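Local coordinates for protein 5-carboxyvanillate decarboxylase (Sphingomonas paucimobilis, PDB 4L6D) that probably removes, as a manganese-dependent carboxy-lyase of the amidohydrolase superfamily, the 5-carboxylate of 5-carboxyvanillate to yield vanillate, at residues D28-D32 / R176-K180; I129-A133 / A163-L169. One frame throughout, in Å; residues are numbered along the deposited sequence.

Both contacts belong to one amidohydrolase (beta/alpha)8 barrel. Along the chain, residues 28-32 come first, then the two halves of contact 2, and finally 176-180, so the contact between loops spans the one between helices. Their centres lie about 28 Å apart, with nearest atoms about 15 Å apart, and they do not touch. Strand 171-174 runs between them: contact 2 ends at Leu169, just before this strand, and contact 1 takes up the chain at Arg176, just after it. Contact 1 therefore ties loops together at the C-terminal, active-site end of the barrel strands, whereas contact 2 packs helices 122-134 and 158-167 side by side in the outer layer.

Contact 1: residues D28-D32 / R176-K180; sequences DASLD and RAPSK
Neither segment is a regular helix or strand. The two run roughly antiparallel, 160° apart end to end, with CA atoms 5.2 Å apart at Asp32-Ala177 and 6.7 Å at Ser30-Lys180. Residues 28-32 begin with an Asx turn, Ser30 N donating to Asp28 OD1 (2.8 Å); Ser30 OG then accepts from Asp32 N (3.3 Å), a capping bond at the entry to helix 33-40. Segment 176-180 is extended from Arg176 (phi/psi -142/-178) through Ala177 and Pro178. Asp32, chi1 m, is the hub. Its OD1 accepts from Ala177 N (2.9 Å), while OD2 forms a salt bridge with Arg176 (chi1 p, chi2 t, chi3 m), reached by NE at 2.7 Å and NH2 at 2.9 Å. Leu31 supplies the apolar part, CB lying 3.9 Å from Ala177 CB and CD2 3.9 Å from Pro178 CD. Water 3 accepts from Leu31 N (2.8 Å) and lies 2.8 Å from Pro178 O. The extended Lys180 side chain brings NZ to water 2 (2.9 Å), which also accepts from Ala29 N (2.9 Å). Arg176 lies two residues after the manganese ligand His174 and the Asp32 side chain about 7 Å from bound vanillate, so this buried ion pair joins two loops beside the active site.

Contact 2: residues I129-A133 / A163-L169; sequences IERVA and AIEASGL
Neighbouring helices of the (beta/alpha)8 barrel, 122-134 and 158-167, pack almost parallel here, as expected for successive beta-alpha units. The axes of 129-133 and 163-167 approach to 9.5 Å and cross at -19°. CA atoms pair at Ile129-Ala163 (6.6 Å) and, one turn on, at Ala133-Ser167 (6.1 Å). Ile129, with chi1 m and chi2 t, has the largest area buried. Its CB points toward the other helix, CD1 meeting Ile164 CG1 at 3.7 Å while CG2 lies 4.2 Å from Ala163 CB and 3.9 Å from Ala163 O. Leu169 comes next, beyond the helix end: Gly168, at phi/psi 82/-2, breaks the helical path, and Leu169 (-78/136; chi1 m, chi2 t) turns its side chain back toward 129-133, placing CD1 3.7 Å from Ala133 CB and 3.9 Å from Val132 CG1. Ala133 is the third, its small side chain allowing CB to approach Ser167 CB to 3.8 Å. No hydrogen bond crosses the interface, which is held by apolar contact. Leu141 of strand 140-144 touches Ile129, Val132, Ile164 and Leu169, so the helix pair is seated on the barrel strand that links them in sequence. Ser167, chi1 p, finishes its helix with an ST turn: OG donates to Ile164 O at 2.7 Å and accepts from Leu169 N at 3.0 Å.

Contact 1: residues D28-D32 / R176-K180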
ATOM      1  N   ASP A  28      21.480  -8.191  15.913  1.00  9.75           N
ATOM      2  CA  ASP A  28      20.555  -7.161  15.444  1.00 10.73           C
ATOM      3  C   ASP A  28      19.195  -7.782  15.090  1.00 11.28           C
ATOM      4  O   ASP A  28      19.129  -8.775  14.367  1.00 10.95           O
ATOM      5  CB  ASP A  28      21.154  -6.464  14.222  1.00  8.82           C
ATOM      6  CG  ASP A  28      20.443  -5.174  13.866  1.00 11.99           C
ATOM      7  OD1 ASP A  28      19.251  -4.997  14.203  1.00 11.61           O
ATOM      8  OD2 ASP A  28      21.090  -4.325  13.225  1.00 12.30           O
ATOM      9  N   ALA A  29      18.115  -7.205  15.614  1.00  9.36           N
ATOM     10  CA  ALA A  29      16.774  -7.744  15.369  1.00 10.42           C
ATOM     11  C   ALA A  29      16.072  -7.100  14.178  1.00 10.18           C
ATOM     12  O   ALA A  29      14.933  -7.457  13.860  1.00 11.36           O
ATOM     13  CB  ALA A  29      15.907  -7.616  16.621  1.00 10.45           C
ATOM     14  N   SER A  30      16.729  -6.137  13.536  1.00  8.02           N
ATOM     15  CA  SER A  30      16.156  -5.476  12.362  1.00  7.85           C
ATOM     16  C   SER A  30      15.742  -6.498  11.312  1.00  7.36           C
ATOM     17  O   SER A  30      16.461  -7.460  11.071  1.00  7.54           O
ATOM     18  CB  SER A  30      17.162  -4.506  11.746  1.00  7.70           C
ATOM     19  OG  SER A  30      16.642  -3.945  10.546  1.00  7.27           O
ATOM     20  N   LEU A  31      14.593  -6.279  10.677  1.00  7.07           N
ATOM     21  CA  LEU A  31      14.115  -7.197   9.651  1.00  8.33           C
ATOM     22  C   LEU A  31      15.047  -7.225   8.436  1.00  8.70           C
ATOM     23  O   LEU A  31      15.029  -8.179   7.664  1.00  8.34           O
ATOM     24  CB  LEU A  31      12.675  -6.866   9.241  1.00  8.07           C
ATOM     25  CG  LEU A  31      11.932  -7.895   8.383  1.00  6.66           C
ATOM     26  CD1 LEU A  31      11.694  -9.188   9.129  1.00 10.92           C
ATOM     27  CD2 LEU A  31      10.610  -7.300   7.939  1.00  8.72           C
ATOM     28  N   ASP A  32      15.884  -6.199   8.279  1.00  7.67           N
ATOM     29  CA  ASP A  32      16.883  -6.221   7.212  1.00  7.56           C
ATOM     30  C   ASP A  32      17.919  -7.315   7.389  1.00  6.76           C
ATOM     31  O   ASP A  32      18.648  -7.615   6.452  1.00  6.95           O
ATOM     32  CB  ASP A  32      17.589  -4.878   7.070  1.00  6.35           C
ATOM     33  CG  ASP A  32      16.696  -3.836   6.465  1.00  6.92           C
ATOM     34  OD1 ASP A  32      16.422  -3.910   5.242  1.00  7.65           O
ATOM     35  OD2 ASP A  32      16.238  -2.958   7.213  1.00  7.98           O
ATOM     36  N   ARG A 176      13.857  -0.236   2.356  1.00  5.18           N
ATOM     37  CA  ARG A 176      14.541  -1.289   3.101  1.00  4.77           C
ATOM     38  C   ARG A 176      13.412  -2.083   3.746  1.00  5.62           C
ATOM     39  O   ARG A 176      12.238  -1.791   3.525  1.00  6.38           O
ATOM     40  CB  ARG A 176      15.537  -0.726   4.129  1.00  5.39           C
ATOM     41  CG  ARG A 176      14.901   0.182   5.172  1.00  6.93           C
ATOM     42  CD  ARG A 176      15.913   0.723   6.160  1.00  6.19           C
ATOM     43  NE  ARG A 176      16.438  -0.310   7.046  1.00  5.72           N
ATOM     44  CZ  ARG A 176      17.168  -0.053   8.123  1.00  5.83           C
ATOM     45  NH1 ARG A 176      17.472   1.205   8.422  1.00  7.41           N
ATOM     46  NH2 ARG A 176      17.599  -1.050   8.888  1.00  7.88           N
ATOM     47  N   ALA A 177      13.750  -3.098   4.525  1.00  5.17           N
ATOM     48  CA  ALA A 177      12.708  -3.896   5.153  1.00  5.33           C
ATOM     49  C   ALA A 177      11.906  -3.067   6.163  1.00  6.37           C
ATOM     50  O   ALA A 177      12.438  -2.127   6.773  1.00  6.12           O
ATOM     51  CB  ALA A 177      13.322  -5.119   5.840  1.00  5.78           C
ATOM     52  N   PRO A 178      10.623  -3.422   6.347  1.00  6.67           N
ATOM     53  CA  PRO A 178       9.782  -2.836   7.394  1.00  5.56           C
ATOM     54  C   PRO A 178      10.513  -2.618   8.723  1.00  7.80           C
ATOM     55  O   PRO A 178      11.183  -3.524   9.226  1.00  8.39           O
ATOM     56  CB  PRO A 178       8.682  -3.875   7.550  1.00  6.62           C
ATOM     57  CG  PRO A 178       8.486  -4.363   6.122  1.00  6.36           C
ATOM     58  CD  PRO A 178       9.863  -4.366   5.503  1.00  7.52           C
ATOM     59  N   SER A 179      10.363  -1.419   9.279  1.00  5.83           N
ATOM     60  CA  SER A 179      10.976  -1.070  10.560  1.00  6.13           C
ATOM     61  C   SER A 179      10.368  -1.869  11.697  1.00  6.74           C
ATOM     62  O   SER A 179       9.382  -2.591  11.521  1.00  8.31           O
ATOM     63  CB  SER A 179      10.773   0.415  10.866  1.00  6.15           C
ATOM     64  OG  SER A 179       9.452   0.642  11.341  1.00  6.17           O
ATOM     65  N   LYS A 180      10.935  -1.705  12.886  1.00  6.84           N
ATOM     66  CA  LYS A 180      10.451  -2.432  14.055  1.00  7.27           C
ATOM     67  C   LYS A 180       9.030  -2.019  14.428  1.00  7.33           C
ATOM     68  O   LYS A 180       8.331  -2.750  15.129  1.00  9.16           O
ATOM     69  CB  LYS A 180      11.408  -2.275  15.244  1.00  7.99           C
ATOM     70  CG  LYS A 180      12.742  -2.986  15.079  1.00  8.24           C
ATOM     71  CD  LYS A 180      13.646  -2.766  16.284  1.00  8.15           C
ATOM     72  CE  LYS A 180      14.962  -3.499  16.074  1.00 11.51           C
ATOM     73  NZ  LYS A 180      15.792  -3.529  17.303  1.00 15.83           N
TER
HETATM   74  O   HOH W   1      18.270  -2.677  15.290  1.00 13.21           O
HETATM   75  O   HOH W   2      18.160  -5.096  17.577  1.00 16.33           O
HETATM   76  O   HOH W   3      12.741  -4.246  11.387  1.00  7.98           O
HETATM   77  O   HOH W   4      14.200  -2.738   8.856  1.00  8.17           O

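Contact 2: residues I129-A133 / A163-L169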
ATOM      1  N   ILE A 129      26.251  15.835   2.915  1.00  6.80           N
ATOM      2  CA  ILE A 129      25.335  16.182   1.829  1.00  6.51           C
ATOM      3  C   ILE A 129      25.874  17.384   1.053  1.00  7.11           C
ATOM      4  O   ILE A 129      25.896  17.363  -0.179  1.00  9.22           O
ATOM      5  CB  ILE A 129      23.915  16.414   2.373  1.00  6.75           C
ATOM      6  CG1 ILE A 129      23.311  15.066   2.755  1.00  7.06           C
ATOM      7  CG2 ILE A 129      23.031  17.140   1.351  1.00  8.03           C
ATOM      8  CD1 ILE A 129      22.158  15.145   3.731  1.00  9.03           C
ATOM      9  N   GLU A 130      26.342  18.403   1.767  1.00  8.61           N
ATOM     10  CA  GLU A 130      26.929  19.564   1.110  1.00  9.42           C
ATOM     11  C   GLU A 130      28.159  19.165   0.300  1.00 10.93           C
ATOM     12  O   GLU A 130      28.337  19.632  -0.824  1.00  9.23           O
ATOM     13  CB  GLU A 130      27.287  20.649   2.126  1.00  9.99           C
ATOM     14  CG  GLU A 130      28.032  21.827   1.512  1.00 15.08           C
ATOM     15  CD  GLU A 130      28.263  22.958   2.490  1.00 21.81           C
ATOM     16  OE1 GLU A 130      29.012  23.888   2.137  1.00 23.80           O
ATOM     17  OE2 GLU A 130      27.695  22.922   3.604  1.00 24.52           O
ATOM     18  N   ARG A 131      28.997  18.289   0.853  1.00  9.05           N
ATOM     19  CA  ARG A 131      30.194  17.845   0.136  1.00 10.09           C
ATOM     20  C   ARG A 131      29.832  17.065  -1.135  1.00  8.50           C
ATOM     21  O   ARG A 131      30.465  17.245  -2.178  1.00  8.93           O
ATOM     22  CB  ARG A 131      31.099  17.006   1.056  1.00  8.15           C
ATOM     23  CG  ARG A 131      32.474  16.703   0.473  1.00  8.68           C
ATOM     24  CD  ARG A 131      33.324  15.838   1.408  1.00 10.16           C
ATOM     25  NE  ARG A 131      32.885  14.447   1.402  1.00  9.90           N
ATOM     26  CZ  ARG A 131      33.439  13.488   0.666  1.00  8.74           C
ATOM     27  NH1 ARG A 131      32.958  12.254   0.729  1.00  8.75           N
ATOM     28  NH2 ARG A 131      34.477  13.750  -0.119  1.00 10.40           N
ATOM     29  N   VAL A 132      28.821  16.207  -1.037  1.00  7.03           N
ATOM     30  CA  VAL A 132      28.341  15.439  -2.184  1.00  6.71           C
ATOM     31  C   VAL A 132      27.908  16.371  -3.316  1.00  7.44           C
ATOM     32  O   VAL A 132      28.253  16.154  -4.480  1.00  8.40           O
ATOM     33  CB  VAL A 132      27.173  14.504  -1.760  1.00  6.87           C
ATOM     34  CG1 VAL A 132      26.419  13.969  -2.964  1.00  7.73           C
ATOM     35  CG2 VAL A 132      27.703  13.359  -0.894  1.00  6.61           C
ATOM     36  N   ALA A 133      27.187  17.428  -2.952  1.00  8.33           N
ATOM     37  CA  ALA A 133      26.651  18.370  -3.923  1.00  9.54           C
ATOM     38  C   ALA A 133      27.723  19.257  -4.544  1.00 11.09           C
ATOM     39  O   ALA A 133      27.761  19.413  -5.764  1.00 13.88           O
ATOM     40  CB  ALA A 133      25.558  19.228  -3.279  1.00 11.27           C
ATOM     41  N   ALA A 163      19.611  20.535   4.749  1.00  7.29           N
ATOM     42  CA  ALA A 163      20.784  20.469   3.886  1.00  7.04           C
ATOM     43  C   ALA A 163      20.438  19.937   2.500  1.00  6.58           C
ATOM     44  O   ALA A 163      20.977  20.422   1.506  1.00  8.85           O
ATOM     45  CB  ALA A 163      21.888  19.624   4.535  1.00  8.36           C
ATOM     46  N   ILE A 164      19.547  18.944   2.424  1.00  6.05           N
ATOM     47  CA  ILE A 164      19.143  18.407   1.130  1.00  5.76           C
ATOM     48  C   ILE A 164      18.449  19.497   0.321  1.00  6.54           C
ATOM     49  O   ILE A 164      18.806  19.742  -0.840  1.00  6.30           O
ATOM     50  CB  ILE A 164      18.247  17.165   1.264  1.00  5.43           C
ATOM     51  CG1 ILE A 164      19.034  16.012   1.893  1.00  6.26           C
ATOM     52  CG2 ILE A 164      17.695  16.767  -0.111  1.00  6.61           C
ATOM     53  CD1 ILE A 164      18.210  14.747   2.072  1.00  6.39           C
ATOM     54  N   GLU A 165      17.477  20.174   0.933  1.00  6.24           N
ATOM     55  CA  GLU A 165      16.806  21.271   0.243  1.00  6.05           C
ATOM     56  C   GLU A 165      17.790  22.311  -0.284  1.00  7.34           C
ATOM     57  O   GLU A 165      17.708  22.715  -1.445  1.00  9.20           O
ATOM     58  CB  GLU A 165      15.783  21.953   1.143  1.00  8.44           C
ATOM     59  CG  GLU A 165      14.924  22.920   0.369  1.00  8.25           C
ATOM     60  CD  GLU A 165      14.049  23.773   1.252  1.00  8.30           C
ATOM     61  OE1 GLU A 165      14.472  24.112   2.374  1.00  9.20           O
ATOM     62  OE2 GLU A 165      12.934  24.111   0.803  1.00  8.54           O
ATOM     63  N   ALA A 166      18.722  22.735   0.562  1.00  6.54           N
ATOM     64  CA  ALA A 166      19.665  23.778   0.182  1.00  6.89           C
ATOM     65  C   ALA A 166      20.605  23.317  -0.934  1.00  7.77           C
ATOM     66  O   ALA A 166      21.065  24.131  -1.739  1.00 11.48           O
ATOM     67  CB  ALA A 166      20.467  24.226   1.398  1.00  9.61           C
ATOM     68  N   SER A 167      20.899  22.019  -0.973  1.00  7.76           N
ATOM     69  CA  SER A 167      21.839  21.486  -1.958  1.00 10.22           C
ATOM     70  C   SER A 167      21.261  21.466  -3.361  1.00  9.42           C
ATOM     71  O   SER A 167      22.004  21.480  -4.337  1.00  9.76           O
ATOM     72  CB  SER A 167      22.273  20.064  -1.593  1.00  7.95           C
ATOM     73  OG  SER A 167      21.223  19.132  -1.838  1.00  7.93           O
ATOM     74  N   GLY A 168      19.936  21.378  -3.461  1.00  7.55           N
ATOM     75  CA  GLY A 168      19.277  21.226  -4.746  1.00  7.51           C
ATOM     76  C   GLY A 168      19.258  19.791  -5.268  1.00  7.35           C
ATOM     77  O   GLY A 168      18.697  19.524  -6.334  1.00  9.60           O
ATOM     78  N   LEU A 169      19.862  18.868  -4.529  1.00  6.84           N
ATOM     79  CA  LEU A 169      19.871  17.451  -4.926  1.00  5.33           C
ATOM     80  C   LEU A 169      18.552  16.758  -4.623  1.00  6.31           C
ATOM     81  O   LEU A 169      17.993  16.900  -3.528  1.00  8.15           O
ATOM     82  CB  LEU A 169      20.993  16.695  -4.207  1.00  5.48           C
ATOM     83  CG  LEU A 169      22.426  17.144  -4.519  1.00  8.14           C
ATOM     84  CD1 LEU A 169      23.402  16.286  -3.747  1.00 11.76           C
ATOM     85  CD2 LEU A 169      22.704  17.065  -6.020  1.00 11.45           C
TER